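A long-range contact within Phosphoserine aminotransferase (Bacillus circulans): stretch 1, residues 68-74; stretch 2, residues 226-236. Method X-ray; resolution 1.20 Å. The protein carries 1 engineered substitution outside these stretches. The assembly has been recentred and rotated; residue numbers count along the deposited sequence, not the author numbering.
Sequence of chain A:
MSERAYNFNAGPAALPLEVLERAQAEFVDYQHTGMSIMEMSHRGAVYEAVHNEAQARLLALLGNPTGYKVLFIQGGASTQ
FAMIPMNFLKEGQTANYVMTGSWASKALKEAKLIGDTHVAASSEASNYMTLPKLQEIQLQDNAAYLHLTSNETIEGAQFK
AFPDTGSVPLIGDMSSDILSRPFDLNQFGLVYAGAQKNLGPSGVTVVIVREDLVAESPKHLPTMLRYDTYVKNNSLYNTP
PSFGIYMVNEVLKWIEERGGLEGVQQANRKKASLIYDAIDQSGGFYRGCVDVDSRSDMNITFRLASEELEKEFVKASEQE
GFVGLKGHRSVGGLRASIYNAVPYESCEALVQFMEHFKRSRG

Stretch 1 68-74: YKVLFIQ
Stretch 2, residues 226-236: RYDTYVKNNSL

Strand 68-73 packs against the short helix through Asp228 to Val231 and the turn that follows it, the axes 8.6 Å apart at closest approach and their N-to-C directions 111° apart; the contact buries 460 Å². Leu71, Tyr230 and Ile73, all buried, cover the most surface. The strand is extended (Leu71 phi/psi -107/149), and Leu71 (chi1 m, chi2 t) leaves it sideways, its branched end reaching the helix: CD1 lies 3.9 Å from Tyr230 CB and 4.0 Å from Tyr227 CD2, CD2 3.9 Å from Val231 CG2. The CA-to-CB bond of Tyr230 (chi1 m, chi2 87°) points toward the strand, and its ring offers one face to Ile73 (chi1 m, chi2 t), whose CG1 sits 3.9 Å from the ring centroid in a CH-pi contact. Ile73 CD1 meets the Tyr227 ring at its edge, 3.9 Å from CE2. Branched and apolar, Leu71 and Ile73 fill this space without needing polar partners. Water 3 accepts from Gln74 N and donates to Tyr230 OH. A type I' turn from Asn233 to Leu236, with Asn234 at 52/42 and Ser235 at 61/20, sets Ser235 CA 5.8 Å from Phe72 CA. The small Ser235 side chain (chi1 m) accepts Phe72 N at OG, 3.0 Å, and donates to water 1, which bridges Val70 O and Asn234 OD1. Lys69, bent at chi2 (p) and otherwise t, donates from NZ to Asn234 OD1, 3.0 Å, an amide oxygen suited to the ammonium.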

ATOM      1  N   TYR A  68      11.842 -19.094  -8.075  1.00 13.56           N
ATOM      2  CA  TYR A  68      11.541 -17.713  -7.777  1.00 13.58           C
ATOM      3  C   TYR A  68      10.206 -17.551  -7.078  1.00 12.57           C
ATOM      4  O   TYR A  68       9.237 -18.236  -7.400  1.00 15.44           O
ATOM      5  CB  TYR A  68      11.446 -16.852  -9.073  1.00 15.78           C
ATOM      6  CG  TYR A  68      12.828 -16.679  -9.655  1.00 14.62           C
ATOM      7  CD1 TYR A  68      13.413 -17.655 -10.457  1.00 15.08           C
ATOM      8  CD2 TYR A  68      13.545 -15.516  -9.409  1.00 14.52           C
ATOM      9  CE1 TYR A  68      14.686 -17.450 -10.978  1.00 16.69           C
ATOM     10  CE2 TYR A  68      14.819 -15.308  -9.924  1.00 15.52           C
ATOM     11  CZ  TYR A  68      15.382 -16.291 -10.712  1.00 16.10           C
ATOM     12  OH  TYR A  68      16.651 -16.123 -11.236  1.00 15.58           O
ATOM     13  N   LYS A  69      10.170 -16.647  -6.120  1.00 13.56           N
ATOM     14  CA  LYS A  69       8.906 -16.374  -5.454  1.00 14.67           C
ATOM     15  C   LYS A  69       8.426 -14.979  -5.831  1.00 12.96           C
ATOM     16  O   LYS A  69       9.235 -14.039  -5.828  1.00 14.87           O
ATOM     17  CB  LYS A  69       9.080 -16.470  -3.939  1.00 15.53           C
ATOM     18  CG  LYS A  69       7.771 -16.332  -3.167  1.00 15.26           C
ATOM     19  CD  LYS A  69       6.832 -17.523  -3.299  1.00 18.92           C
ATOM     20  CE  LYS A  69       5.595 -17.185  -2.454  1.00 20.69           C
ATOM     21  NZ  LYS A  69       4.456 -18.103  -2.725  1.00 23.44           N
ATOM     22  N   VAL A  70       7.150 -14.856  -6.135  1.00 13.09           N
ATOM     23  CA  VAL A  70       6.545 -13.549  -6.346  1.00 11.99           C
ATOM     24  C   VAL A  70       6.030 -13.039  -4.993  1.00 11.75           C
ATOM     25  O   VAL A  70       5.193 -13.695  -4.380  1.00 13.87           O
ATOM     26  CB  VAL A  70       5.409 -13.613  -7.372  1.00 12.84           C
ATOM     27  CG1 VAL A  70       4.726 -12.272  -7.536  1.00 14.27           C
ATOM     28  CG2 VAL A  70       5.928 -14.160  -8.696  1.00 14.51           C
ATOM     29  N   LEU A  71       6.565 -11.899  -4.571  1.00 11.82           N
ATOM     30  CA  LEU A  71       6.128 -11.237  -3.374  1.00 12.14           C
ATOM     31  C   LEU A  71       5.336  -9.986  -3.710  1.00 10.40           C
ATOM     32  O   LEU A  71       5.638  -9.334  -4.699  1.00 12.72           O
ATOM     33  CB  LEU A  71       7.357 -10.837  -2.516  1.00 12.48           C
ATOM     34  CG  LEU A  71       8.357 -11.947  -2.266  1.00 12.06           C
ATOM     35  CD1 LEU A  71       9.556 -11.380  -1.502  1.00 12.42           C
ATOM     36  CD2 LEU A  71       7.753 -13.140  -1.531  1.00 14.46           C
ATOM     37  N   PHE A  72       4.397  -9.648  -2.852  1.00 10.76           N
ATOM     38  CA  PHE A  72       3.680  -8.392  -2.951  1.00 11.05           C
ATOM     39  C   PHE A  72       4.013  -7.605  -1.692  1.00 11.38           C
ATOM     40  O   PHE A  72       3.664  -8.048  -0.567  1.00 12.10           O
ATOM     41  CB  PHE A  72       2.192  -8.622  -3.048  1.00 11.44           C
ATOM     42  CG  PHE A  72       1.800  -9.441  -4.276  1.00 11.18           C
ATOM     43  CD1 PHE A  72       1.114 -10.639  -4.128  1.00 13.48           C
ATOM     44  CD2 PHE A  72       2.159  -8.962  -5.533  1.00 15.71           C
ATOM     45  CE1 PHE A  72       0.749 -11.423  -5.210  1.00 14.93           C
ATOM     46  CE2 PHE A  72       1.824  -9.760  -6.599  1.00 14.87           C
ATOM     47  CZ  PHE A  72       1.167 -10.978  -6.449  1.00 15.26           C
ATOM     48  N   ILE A  73       4.678  -6.490  -1.877  1.00 10.69           N
ATOM     49  CA  ILE A  73       5.178  -5.664  -0.769  1.00 11.14           C
ATOM     50  C   ILE A  73       4.624  -4.268  -0.889  1.00 11.40           C
ATOM     51  O   ILE A  73       4.544  -3.770  -2.027  1.00 12.39           O
ATOM     52  CB  ILE A  73       6.710  -5.683  -0.752  1.00 11.84           C
ATOM     53  CG1 ILE A  73       7.217  -7.117  -0.795  1.00 12.51           C
ATOM     54  CG2 ILE A  73       7.210  -4.886   0.432  1.00 13.19           C
ATOM     55  CD1 ILE A  73       8.728  -7.346  -0.683  1.00 11.96           C
ATOM     56  N   GLN A  74       4.256  -3.640   0.213  1.00 12.21           N
ATOM     57  CA  GLN A  74       3.813  -2.256   0.151  1.00 12.49           C
ATOM     58  C   GLN A  74       5.036  -1.355   0.168  1.00 11.74           C
ATOM     59  O   GLN A  74       6.159  -1.785   0.465  1.00 14.53           O
ATOM     60  CB  GLN A  74       2.847  -1.938   1.305  1.00 11.49           C
ATOM     61  CG  GLN A  74       1.582  -2.790   1.295  1.00 12.62           C
ATOM     62  CD  GLN A  74       0.667  -2.438   2.436  1.00 10.97           C
ATOM     63  OE1 GLN A  74       0.327  -1.283   2.560  1.00 12.07           O
ATOM     64  NE2 GLN A  74       0.275  -3.439   3.255  1.00 12.84           N
ATOM     65  N   ARG A 226      12.254  -7.441   6.148  1.00 12.87           N
ATOM     66  CA  ARG A 226      12.982  -8.661   5.838  1.00 12.62           C
ATOM     67  C   ARG A 226      12.307  -9.364   4.681  1.00 12.24           C
ATOM     68  O   ARG A 226      11.070  -9.542   4.733  1.00 13.63           O
ATOM     69  CB  ARG A 226      12.976  -9.626   7.039  1.00 12.70           C
ATOM     70  CG  ARG A 226      13.922  -9.161   8.138  1.00 14.91           C
ATOM     71  CD  ARG A 226      13.676  -9.955   9.425  1.00 16.32           C
ATOM     72  NE  ARG A 226      13.959 -11.377   9.233  1.00 17.17           N
ATOM     73  CZ  ARG A 226      14.294 -12.219  10.213  1.00 16.34           C
ATOM     74  NH1 ARG A 226      14.430 -11.851  11.480  1.00 20.09           N
ATOM     75  NH2 ARG A 226      14.509 -13.479   9.845  1.00 18.63           N
ATOM     76  N   TYR A 227      13.036  -9.780   3.647  1.00 11.90           N
ATOM     77  CA  TYR A 227      12.343 -10.556   2.615  1.00 12.63           C
ATOM     78  C   TYR A 227      11.778 -11.876   3.122  1.00 13.01           C
ATOM     79  O   TYR A 227      10.723 -12.255   2.611  1.00 13.08           O
ATOM     80  CB  TYR A 227      13.278 -10.838   1.398  1.00 13.62           C
ATOM     81  CG  TYR A 227      13.490  -9.555   0.627  1.00 11.77           C
ATOM     82  CD1 TYR A 227      14.739  -8.970   0.555  1.00 14.73           C
ATOM     83  CD2 TYR A 227      12.428  -8.926  -0.042  1.00 13.23           C
ATOM     84  CE1 TYR A 227      14.979  -7.815  -0.146  1.00 13.01           C
ATOM     85  CE2 TYR A 227      12.648  -7.727  -0.749  1.00 15.15           C
ATOM     86  CZ  TYR A 227      13.925  -7.198  -0.783  1.00 14.01           C
ATOM     87  OH  TYR A 227      14.136  -6.040  -1.442  1.00 14.36           O
ATOM     88  N   ASP A 228      12.451 -12.556   4.059  1.00 13.24           N
ATOM     89  CA  ASP A 228      11.888 -13.871   4.472  1.00 12.94           C
ATOM     90  C   ASP A 228      10.549 -13.711   5.159  1.00 13.05           C
ATOM     91  O   ASP A 228       9.720 -14.649   5.159  1.00 13.14           O
ATOM     92  CB  ASP A 228      12.944 -14.597   5.316  1.00 12.47           C
ATOM     93  CG  ASP A 228      13.358 -13.942   6.615  1.00 13.60           C
ATOM     94  OD1 ASP A 228      12.829 -12.899   7.039  1.00 12.76           O
ATOM     95  OD2 ASP A 228      14.298 -14.500   7.240  1.00 15.97           O
ATOM     96  N   THR A 229      10.267 -12.542   5.724  1.00 12.57           N
ATOM     97  CA  THR A 229       8.885 -12.326   6.240  1.00 12.98           C
ATOM     98  C   THR A 229       7.857 -12.543   5.149  1.00 12.96           C
ATOM     99  O   THR A 229       6.770 -13.069   5.380  1.00 14.83           O
ATOM    100  CB  THR A 229       8.738 -10.891   6.774  1.00 12.61           C
ATOM    101  OG1 THR A 229       9.663 -10.802   7.856  1.00 13.83           O
ATOM    102  CG2 THR A 229       7.295 -10.595   7.225  1.00 13.83           C
ATOM    103  N   TYR A 230       8.144 -12.039   3.940  1.00 11.49           N
ATOM    104  CA  TYR A 230       7.209 -12.178   2.805  1.00 12.03           C
ATOM    105  C   TYR A 230       7.292 -13.583   2.251  1.00 11.33           C
ATOM    106  O   TYR A 230       6.233 -14.144   1.937  1.00 12.59           O
ATOM    107  CB  TYR A 230       7.482 -11.102   1.740  1.00 11.88           C
ATOM    108  CG  TYR A 230       7.290  -9.722   2.343  1.00 12.27           C
ATOM    109  CD1 TYR A 230       8.286  -9.045   3.008  1.00 14.05           C
ATOM    110  CD2 TYR A 230       6.044  -9.104   2.232  1.00 11.74           C
ATOM    111  CE1 TYR A 230       8.096  -7.799   3.544  1.00 14.33           C
ATOM    112  CE2 TYR A 230       5.822  -7.838   2.782  1.00 11.42           C
ATOM    113  CZ  TYR A 230       6.851  -7.203   3.436  1.00 14.42           C
ATOM    114  OH  TYR A 230       6.649  -5.949   3.985  1.00 15.46           O
ATOM    115  N   VAL A 231       8.511 -14.157   2.147  1.00 11.50           N
ATOM    116  CA  VAL A 231       8.592 -15.473   1.559  1.00 12.27           C
ATOM    117  C   VAL A 231       7.890 -16.492   2.451  1.00 12.49           C
ATOM    118  O   VAL A 231       7.057 -17.257   2.005  1.00 13.97           O
ATOM    119  CB  VAL A 231      10.044 -15.896   1.306  1.00 14.68           C
ATOM    120  CG1 VAL A 231      10.077 -17.357   0.843  1.00 14.83           C
ATOM    121  CG2 VAL A 231      10.709 -14.945   0.308  1.00 16.70           C
ATOM    122  N   LYS A 232       8.230 -16.506   3.730  1.00 13.15           N
ATOM    123  CA  LYS A 232       7.751 -17.543   4.638  1.00 13.48           C
ATOM    124  C   LYS A 232       6.261 -17.435   4.865  1.00 11.33           C
ATOM    125  O   LYS A 232       5.639 -18.418   5.217  1.00 12.89           O
ATOM    126  CB  LYS A 232       8.500 -17.423   5.982  1.00 14.39           C
ATOM    127  CG  LYS A 232       9.983 -17.774   5.768  1.00 24.41           C
ATOM    128  CD  LYS A 232      10.767 -17.678   7.078  1.00 33.17           C
ATOM    129  CE  LYS A 232      12.022 -18.570   6.942  1.00 36.92           C
ATOM    130  NZ  LYS A 232      12.187 -18.805   5.451  1.00 54.94           N
ATOM    131  N   ASN A 233       5.701 -16.242   4.682  1.00 11.10           N
ATOM    132  CA  ASN A 233       4.295 -16.024   4.938  1.00 10.71           C
ATOM    133  C   ASN A 233       3.503 -15.742   3.663  1.00 10.44           C
ATOM    134  O   ASN A 233       2.350 -15.297   3.722  1.00 11.45           O
ATOM    135  CB  ASN A 233       4.079 -14.845   5.881  1.00 11.60           C
ATOM    136  CG  ASN A 233       4.737 -15.121   7.245  1.00 13.43           C
ATOM    137  OD1 ASN A 233       5.819 -14.627   7.558  1.00 17.22           O
ATOM    138  ND2 ASN A 233       3.997 -15.928   7.963  1.00 14.88           N
ATOM    139  N   ASN A 234       4.105 -15.985   2.511  1.00 10.09           N
ATOM    140  CA  ASN A 234       3.420 -15.745   1.242  1.00 10.83           C
ATOM    141  C   ASN A 234       2.827 -14.349   1.139  1.00 10.43           C
ATOM    142  O   ASN A 234       1.695 -14.221   0.604  1.00 11.33           O
ATOM    143  CB  ASN A 234       2.352 -16.817   1.019  1.00 10.64           C
ATOM    144  CG  ASN A 234       1.791 -16.815  -0.391  1.00 11.63           C
ATOM    145  OD1 ASN A 234       2.461 -16.391  -1.371  1.00 12.57           O
ATOM    146  ND2 ASN A 234       0.539 -17.308  -0.529  1.00 12.51           N
ATOM    147  N   SER A 235       3.557 -13.356   1.582  1.00 10.37           N
ATOM    148  CA  SER A 235       3.131 -11.964   1.550  1.00 11.24           C
ATOM    149  C   SER A 235       1.879 -11.725   2.366  1.00 11.52           C
ATOM    150  O   SER A 235       1.198 -10.716   2.194  1.00 14.18           O
ATOM    151  CB  SER A 235       3.000 -11.428   0.103  1.00 10.76           C
ATOM    152  OG  SER A 235       4.224 -11.615  -0.582  1.00 12.34           O
ATOM    153  N   LEU A 236       1.577 -12.615   3.289  1.00 11.47           N
ATOM    154  CA  LEU A 236       0.400 -12.455   4.140  1.00 11.73           C
ATOM    155  C   LEU A 236       0.755 -12.359   5.616  1.00 13.33           C
ATOM    156  O   LEU A 236      -0.115 -12.556   6.481  1.00 14.53           O
ATOM    157  CB  LEU A 236      -0.562 -13.644   3.961  1.00 11.89           C
ATOM    158  CG  LEU A 236      -1.130 -13.790   2.534  1.00 11.80           C
ATOM    159  CD1 LEU A 236      -1.850 -15.127   2.374  1.00 14.89           C
ATOM    160  CD2 LEU A 236      -2.061 -12.659   2.137  1.00 12.24           C
TER
HETATM  161  O   HOH W   1       4.087 -13.992  -1.846  1.00 14.47           O
HETATM  162  O   HOH W   2       1.689  -7.911   1.399  1.00 16.59           O
HETATM  163  O   HOH W   3       4.351  -4.599   2.837  1.00 16.71           O